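Long-range contacts in glutamine amidotransferase domain-containing protein (Thermotoga maritima, PDB 1O1Y), which is a putative class I glutamine amidotransferase that probably releases ammonia from glutamine for transfer to an acceptor not yet established: residues A[128-133]-A[161-166]; A[135-140]-A[173-178]. One frame throughout, in Å; residues are numbered along the deposited sequence.

Contact 1 (128-133 with 161-166) pairs two strands of the main sheet. Contact 2 (135-140 with 173-178) packs the following loop against the next strand of that sheet. Their centres are about 9 Å apart. Thr161 N lies 2.8 Å from Val175 O, a probable backbone hydrogen bond between strands 161-165 and 173-176. Lys130 NZ of contact 1 lies 2.8 Å from Phe137 O of contact 2, probably also hydrogen-bonded. The Phe164 and Phe137 rings touch, CE2 to CD1, at 3.6 Å. Neither contact includes Cys100, found as cysteinesulfonic acid and probably the catalytic nucleophile, as in class I relatives.

Contact 1 of 2, residues A[128-133]-A[161-166]; sequences VEKVSD and TRVFTS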
loop_
_atom_site.group_PDB
_atom_site.type_symbol
_atom_site.label_atom_id
_atom_site.label_comp_id
_atom_site.label_asym_id
_atom_site.label_seq_id
_atom_site.Cartn_x
_atom_site.Cartn_y
_atom_site.Cartn_z
ATOM N N VAL A 128 -9.519 7.715 8.375
ATOM C CA VAL A 128 -8.515 8.635 7.897
ATOM C C VAL A 128 -9.282 9.780 7.277
ATOM O O VAL A 128 -10.432 9.644 6.844
ATOM C CB VAL A 128 -7.557 8.035 6.835
ATOM C CG1 VAL A 128 -6.673 6.975 7.509
ATOM C CG2 VAL A 128 -8.277 7.485 5.634
ATOM N N GLU A 129 -8.650 10.935 7.277
ATOM C CA GLU A 129 -9.256 12.134 6.740
ATOM C C GLU A 129 -8.372 12.697 5.587
ATOM O O GLU A 129 -7.112 12.692 5.625
ATOM C CB GLU A 129 -9.427 13.178 7.858
ATOM C CG GLU A 129 -10.277 12.701 9.057
ATOM C CD GLU A 129 -9.550 11.849 10.068
ATOM O OE1 GLU A 129 -8.357 12.098 10.341
ATOM O OE2 GLU A 129 -10.200 10.877 10.602
ATOM N N LYS A 130 -9.038 13.138 4.549
ATOM C CA LYS A 130 -8.414 13.645 3.340
ATOM C C LYS A 130 -8.162 15.134 3.405
ATOM O O LYS A 130 -9.063 15.908 3.578
ATOM C CB LYS A 130 -9.222 13.245 2.099
ATOM C CG LYS A 130 -8.476 13.496 0.746
ATOM C CD LYS A 130 -9.301 13.197 -0.509
ATOM C CE LYS A 130 -10.197 14.304 -0.935
ATOM N NZ LYS A 130 -10.812 14.065 -2.282
ATOM N N VAL A 131 -6.883 15.510 3.292
ATOM C CA VAL A 131 -6.440 16.845 3.556
ATOM C C VAL A 131 -5.808 17.506 2.318
ATOM O O VAL A 131 -5.085 18.477 2.407
ATOM C CB VAL A 131 -5.471 16.856 4.769
ATOM C CG1 VAL A 131 -6.177 16.369 6.004
ATOM C CG2 VAL A 131 -4.229 16.016 4.550
ATOM N N SER A 132 -6.146 16.997 1.146
ATOM C CA SER A 132 -5.652 17.542 -0.116
ATOM C C SER A 132 -6.664 17.356 -1.234
ATOM O O SER A 132 -7.355 16.343 -1.273
ATOM C CB SER A 132 -4.386 16.777 -0.526
ATOM O OG SER A 132 -3.910 17.173 -1.794
ATOM N N ASP A 133 -6.674 18.285 -2.186
ATOM C CA ASP A 133 -7.446 18.124 -3.445
ATOM C C ASP A 133 -6.636 17.458 -4.559
ATOM O O ASP A 133 -7.028 17.548 -5.735
ATOM C CB ASP A 133 -8.089 19.400 -3.979
ATOM C CG ASP A 133 -9.159 19.104 -5.106
ATOM O OD1 ASP A 133 -9.879 18.048 -5.047
ATOM O OD2 ASP A 133 -9.328 19.857 -6.083
ATOM N N THR A 161 3.343 16.020 -0.764
ATOM C CA THR A 161 2.066 16.551 -0.309
ATOM C C THR A 161 1.381 15.571 0.564
ATOM O O THR A 161 1.166 14.444 0.156
ATOM C CB THR A 161 1.204 16.829 -1.541
ATOM O OG1 THR A 161 1.879 17.828 -2.294
ATOM C CG2 THR A 161 -0.125 17.477 -1.148
ATOM N N ARG A 162 1.009 15.964 1.778
ATOM C CA ARG A 162 0.171 15.090 2.605
ATOM C C ARG A 162 -1.236 15.047 2.017
ATOM O O ARG A 162 -1.800 16.088 1.700
ATOM C CB ARG A 162 0.037 15.629 4.027
ATOM C CG ARG A 162 -0.726 14.682 4.969
ATOM C CD ARG A 162 -0.874 15.185 6.400
ATOM N NE ARG A 162 0.430 15.309 7.062
ATOM C CZ ARG A 162 1.088 16.432 7.318
ATOM N NH1 ARG A 162 0.608 17.660 7.028
ATOM N NH2 ARG A 162 2.277 16.323 7.902
ATOM N N VAL A 163 -1.756 13.846 1.836
ATOM C CA VAL A 163 -3.106 13.650 1.323
ATOM C C VAL A 163 -4.048 13.082 2.381
ATOM O O VAL A 163 -5.260 13.368 2.323
ATOM C CB VAL A 163 -3.096 12.791 0.040
ATOM C CG1 VAL A 163 -4.519 12.564 -0.517
ATOM C CG2 VAL A 163 -2.303 13.531 -1.033
ATOM N N PHE A 164 -3.542 12.249 3.266
ATOM C CA PHE A 164 -4.330 11.721 4.356
ATOM C C PHE A 164 -3.675 11.894 5.717
ATOM O O PHE A 164 -2.462 11.699 5.886
ATOM C CB PHE A 164 -4.658 10.239 4.166
ATOM C CG PHE A 164 -5.492 9.948 2.930
ATOM C CD1 PHE A 164 -6.896 10.058 2.959
ATOM C CD2 PHE A 164 -4.875 9.627 1.741
ATOM C CE1 PHE A 164 -7.656 9.814 1.834
ATOM C CE2 PHE A 164 -5.648 9.399 0.620
ATOM C CZ PHE A 164 -7.041 9.506 0.666
ATOM N N THR A 165 -4.525 12.151 6.695
ATOM C CA THR A 165 -4.152 12.181 8.099
ATOM C C THR A 165 -5.089 11.326 8.943
ATOM O O THR A 165 -6.000 10.713 8.435
ATOM C CB THR A 165 -4.098 13.654 8.557
ATOM O OG1 THR A 165 -3.418 13.772 9.819
ATOM C CG2 THR A 165 -5.486 14.208 8.795
ATOM N N SER A 166 -4.853 11.305 10.251
ATOM C CA SER A 166 -5.716 10.607 11.173
ATOM C C SER A 166 -5.555 11.152 12.570
ATOM O O SER A 166 -4.631 11.911 12.875
ATOM C CB SER A 166 -5.423 9.115 11.194
ATOM O OG SER A 166 -4.120 8.822 11.708
HETATM O O HOH W 1 -2.050 18.688 2.705
#
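Val131 N approaches Val163 O from above the plane of the acceptor carbonyl, about 45° out of it. The N-H still points almost straight at the oxygen, with Val131 N and Val163 O 2.9 Å apart. The partner strand is irregular here: Val163 and Phe164 both face Gly173 on the next strand, a classic beta bulge. Val163 O also receives a CA-H···O contact from Lys130 CA at 3.3 Å. Past Val131 a water takes over the pairing, donating to both Val131 O and Arg162 O.

Strands 125-130 and 161-165 are antiparallel neighbours in the mixed sheet of this flavodoxin-like fold, within its antiparallel part. Glu129 and Thr165 form a hydrogen-bonded pair, with Glu129 N to Thr165 O and Thr165 N to Glu129 O both 2.9 Å. Lys130 and Phe164 are the adjoining non-hydrogen-bonded pair, on the other face.

Lys130 CB meets Phe164 CE1 at 3.8 Å, and its CG stays close to the same ring atom. CG is anti to the backbone N (chi1 -168°). Further out, chi3 turns CE aside; NZ is hydrogen-bonded to the carbonyls of Phe137 and Phe140. Val128 CG2 comes obliquely to Phe164 CD1 at 4.0 Å, and Phe184 meets the same ring edge-to-face.

On the Glu129 and Thr165 side, Val131 CG1 touches Thr165 CG2 at 3.6 Å, the two side chains crossing at about a right angle. Thr165 OG1 is hydrogen-bonded to Glu170 O. In Glu129, chi2 of 81° turns CD back toward the partner strand; Glu129 OE1 lies 3.1 Å from Ser166 CA. OE1 is also close to Thr165 O, but both are acceptors and no bond forms.

Contact 2 of 2, residues A[135-140]-A[173-178]; sequences KFFREF and GFVYGK. With SO4 (sulfate ion), chain F.
Phe136 brings the CE2 corner of its ring to Val175 CG1, 4.3 Å away, and to the carbonyl of Gly177. Both partners sit at the ring edge. Gly177 O is the nearer, 3.8 Å from Phe136 CE2 and in the plane of the ring. Phe136 lies in a short 3-10 segment (135-136); a type I beta turn, Phe137 to Phe140, follows. Both are in the loop joining strands 125-130 and 143-150. This loop lays the side chains of Phe136 and Phe137 between helix 211-237 and the mixed sheet of the flavodoxin-like fold. Leu232 of the helix and Val180 of strand 179-182 touch both of them.

Within 173-178, Val175 meets both rings. It was modelled in two conformers; in the one described here CG1 is anti to the backbone N (chi1 171°). CG1 faces Phe136, while Val175 CG2 meets Phe137 CE2 at 4.1 Å, again at a ring edge near the plane.

Lys135 CG lies 4.2 Å above one face of the Phe136 ring, toward the rim. Phe137 CD1 stands 3.5 Å above the centre of the Phe140 ring. The turn that brings Phe137 and Phe140 together is closed by Phe140 N to Phe137 O, 2.9 Å.

Arg138 is exposed to solvent. Its NH2 is bonded to Asp133 O, and its NH1 binds a sulfate, probably from the crystallisation liquor, that Arg235 also holds. In the conformer described, Glu139 OE2 makes a salt bridge to that same Arg235. Arg138 NH1 donates to sulfate O2 at 3.1 Å with an N-H···O angle of 156°, and O2 lies in the guanidinium plane.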
loop_
_atom_site.group_PDB
_atom_site.type_symbol
_atom_site.label_atom_id
_atom_site.label_comp_id
_atom_site.label_asym_id
_atom_site.label_seq_id
_atom_site.Cartn_x
_atom_site.Cartn_y
_atom_site.Cartn_z
ATOM N N LYS A 135 -5.393 15.308 -7.393
ATOM C CA LYS A 135 -6.235 14.727 -8.425
ATOM C C LYS A 135 -6.401 13.210 -8.330
ATOM O O LYS A 135 -7.459 12.696 -8.693
ATOM C CB LYS A 135 -5.674 15.072 -9.808
ATOM C CG LYS A 135 -4.323 14.416 -10.137
ATOM C CD LYS A 135 -3.852 14.833 -11.563
ATOM C CE LYS A 135 -2.485 14.249 -11.883
ATOM N NZ LYS A 135 -2.087 14.623 -13.289
ATOM N N PHE A 136 -5.382 12.503 -7.870
ATOM C CA PHE A 136 -5.455 11.040 -7.818
ATOM C C PHE A 136 -6.575 10.578 -6.889
ATOM O O PHE A 136 -7.094 9.493 -7.055
ATOM C CB PHE A 136 -4.144 10.401 -7.338
ATOM C CG PHE A 136 -3.013 10.558 -8.294
ATOM C CD1 PHE A 136 -3.205 10.369 -9.664
ATOM C CD2 PHE A 136 -1.742 10.885 -7.846
ATOM C CE1 PHE A 136 -2.176 10.491 -10.565
ATOM C CE2 PHE A 136 -0.687 11.026 -8.777
ATOM C CZ PHE A 136 -0.914 10.823 -10.124
ATOM N N PHE A 137 -6.861 11.404 -5.876
ATOM C CA PHE A 137 -7.815 11.073 -4.819
ATOM C C PHE A 137 -9.084 11.915 -4.889
ATOM O O PHE A 137 -9.839 11.969 -3.930
ATOM C CB PHE A 137 -7.136 11.201 -3.462
ATOM C CG PHE A 137 -6.064 10.170 -3.263
ATOM C CD1 PHE A 137 -6.393 8.901 -2.886
ATOM C CD2 PHE A 137 -4.740 10.439 -3.589
ATOM C CE1 PHE A 137 -5.424 7.929 -2.698
ATOM C CE2 PHE A 137 -3.763 9.440 -3.407
ATOM C CZ PHE A 137 -4.102 8.215 -2.979
ATOM N N ARG A 138 -9.326 12.556 -6.024
ATOM C CA ARG A 138 -10.474 13.421 -6.166
ATOM C C ARG A 138 -11.815 12.775 -5.838
ATOM O O ARG A 138 -12.719 13.429 -5.300
ATOM C CB ARG A 138 -10.495 14.020 -7.570
ATOM C CG ARG A 138 -11.291 15.309 -7.732
ATOM C CD ARG A 138 -10.587 16.377 -8.672
ATOM N NE ARG A 138 -9.225 16.818 -8.239
ATOM C CZ ARG A 138 -8.308 17.380 -9.053
ATOM N NH1 ARG A 138 -8.553 17.549 -10.337
ATOM N NH2 ARG A 138 -7.123 17.756 -8.597
ATOM N N GLU A 139 -11.960 11.480 -6.102
ATOM C CA GLU A 139 -13.219 10.792 -5.826
ATOM C C GLU A 139 -13.358 10.381 -4.373
ATOM O O GLU A 139 -14.453 9.937 -3.967
ATOM C CB GLU A 139 -13.334 9.520 -6.663
ATOM C CG GLU A 139 -13.732 9.792 -8.095
ATOM C CD GLU A 139 -12.664 10.523 -8.872
ATOM O OE1 GLU A 139 -12.988 11.566 -9.491
ATOM O OE2 GLU A 139 -11.503 10.042 -8.865
ATOM N N PHE A 140 -12.284 10.522 -3.583
ATOM C CA PHE A 140 -12.293 10.014 -2.212
ATOM C C PHE A 140 -13.027 11.016 -1.323
ATOM O O PHE A 140 -12.929 12.215 -1.542
ATOM C CB PHE A 140 -10.866 9.797 -1.687
ATOM C CG PHE A 140 -10.198 8.533 -2.189
ATOM C CD1 PHE A 140 -10.004 8.311 -3.538
ATOM C CD2 PHE A 140 -9.696 7.617 -1.286
ATOM C CE1 PHE A 140 -9.381 7.162 -3.969
ATOM C CE2 PHE A 140 -9.060 6.481 -1.718
ATOM C CZ PHE A 140 -8.920 6.236 -3.074
ATOM N N GLY A 173 -0.990 9.276 4.400
ATOM C CA GLY A 173 -0.825 9.124 2.957
ATOM C C GLY A 173 -0.246 10.397 2.339
ATOM O O GLY A 173 -0.474 11.509 2.847
ATOM N N PHE A 174 0.551 10.235 1.284
ATOM C CA PHE A 174 1.210 11.343 0.643
ATOM C C PHE A 174 1.431 11.045 -0.816
ATOM O O PHE A 174 1.355 9.918 -1.239
ATOM C CB PHE A 174 2.531 11.696 1.344
ATOM C CG PHE A 174 3.583 10.621 1.236
ATOM C CD1 PHE A 174 3.650 9.587 2.165
ATOM C CD2 PHE A 174 4.480 10.627 0.177
ATOM C CE1 PHE A 174 4.618 8.604 2.046
ATOM C CE2 PHE A 174 5.478 9.637 0.071
ATOM C CZ PHE A 174 5.533 8.623 1.000
ATOM N N VAL A 175 1.709 12.102 -1.560
ATOM C CA VAL A 175 2.013 12.015 -2.974
ATOM C C VAL A 175 3.272 12.862 -3.266
ATOM O O VAL A 175 3.500 13.938 -2.678
ATOM C CB VAL A 175 0.839 12.537 -3.855
ATOM C CG1 VAL A 175 1.242 12.646 -5.324
ATOM C CG2 VAL A 175 -0.380 11.685 -3.691
ATOM N N TYR A 176 4.095 12.337 -4.150
ATOM C CA TYR A 176 5.295 13.010 -4.657
ATOM C C TYR A 176 5.388 12.655 -6.124
ATOM O O TYR A 176 5.706 11.537 -6.466
ATOM C CB TYR A 176 6.539 12.519 -3.909
ATOM C CG TYR A 176 7.848 13.055 -4.464
ATOM C CD1 TYR A 176 8.289 14.316 -4.154
ATOM C CD2 TYR A 176 8.608 12.297 -5.335
ATOM C CE1 TYR A 176 9.472 14.800 -4.707
ATOM C CE2 TYR A 176 9.786 12.775 -5.862
ATOM C CZ TYR A 176 10.204 14.026 -5.545
ATOM O OH TYR A 176 11.379 14.516 -6.078
ATOM N N GLY A 177 5.050 13.596 -6.991
ATOM C CA GLY A 177 5.061 13.358 -8.433
ATOM C C GLY A 177 3.998 12.331 -8.756
ATOM O O GLY A 177 2.841 12.471 -8.358
ATOM N N LYS A 178 4.420 11.249 -9.416
ATOM C CA LYS A 178 3.554 10.113 -9.695
ATOM C C LYS A 178 3.650 8.975 -8.688
ATOM O O LYS A 178 3.079 7.890 -8.908
ATOM C CB LYS A 178 3.849 9.629 -11.094
ATOM C CG LYS A 178 3.466 10.713 -12.105
ATOM C CD LYS A 178 4.291 10.641 -13.368
ATOM C CE LYS A 178 3.808 9.622 -14.364
ATOM N NZ LYS A 178 4.494 9.808 -15.724
HETATM S S SO4 F . -10.790 15.851 -12.556
HETATM O O1 SO4 F . -11.819 15.070 -11.987
HETATM O O2 SO4 F . -11.048 17.225 -12.144
HETATM O O3 SO4 F . -10.781 15.889 -13.986
HETATM O O4 SO4 F . -9.542 15.369 -12.104
#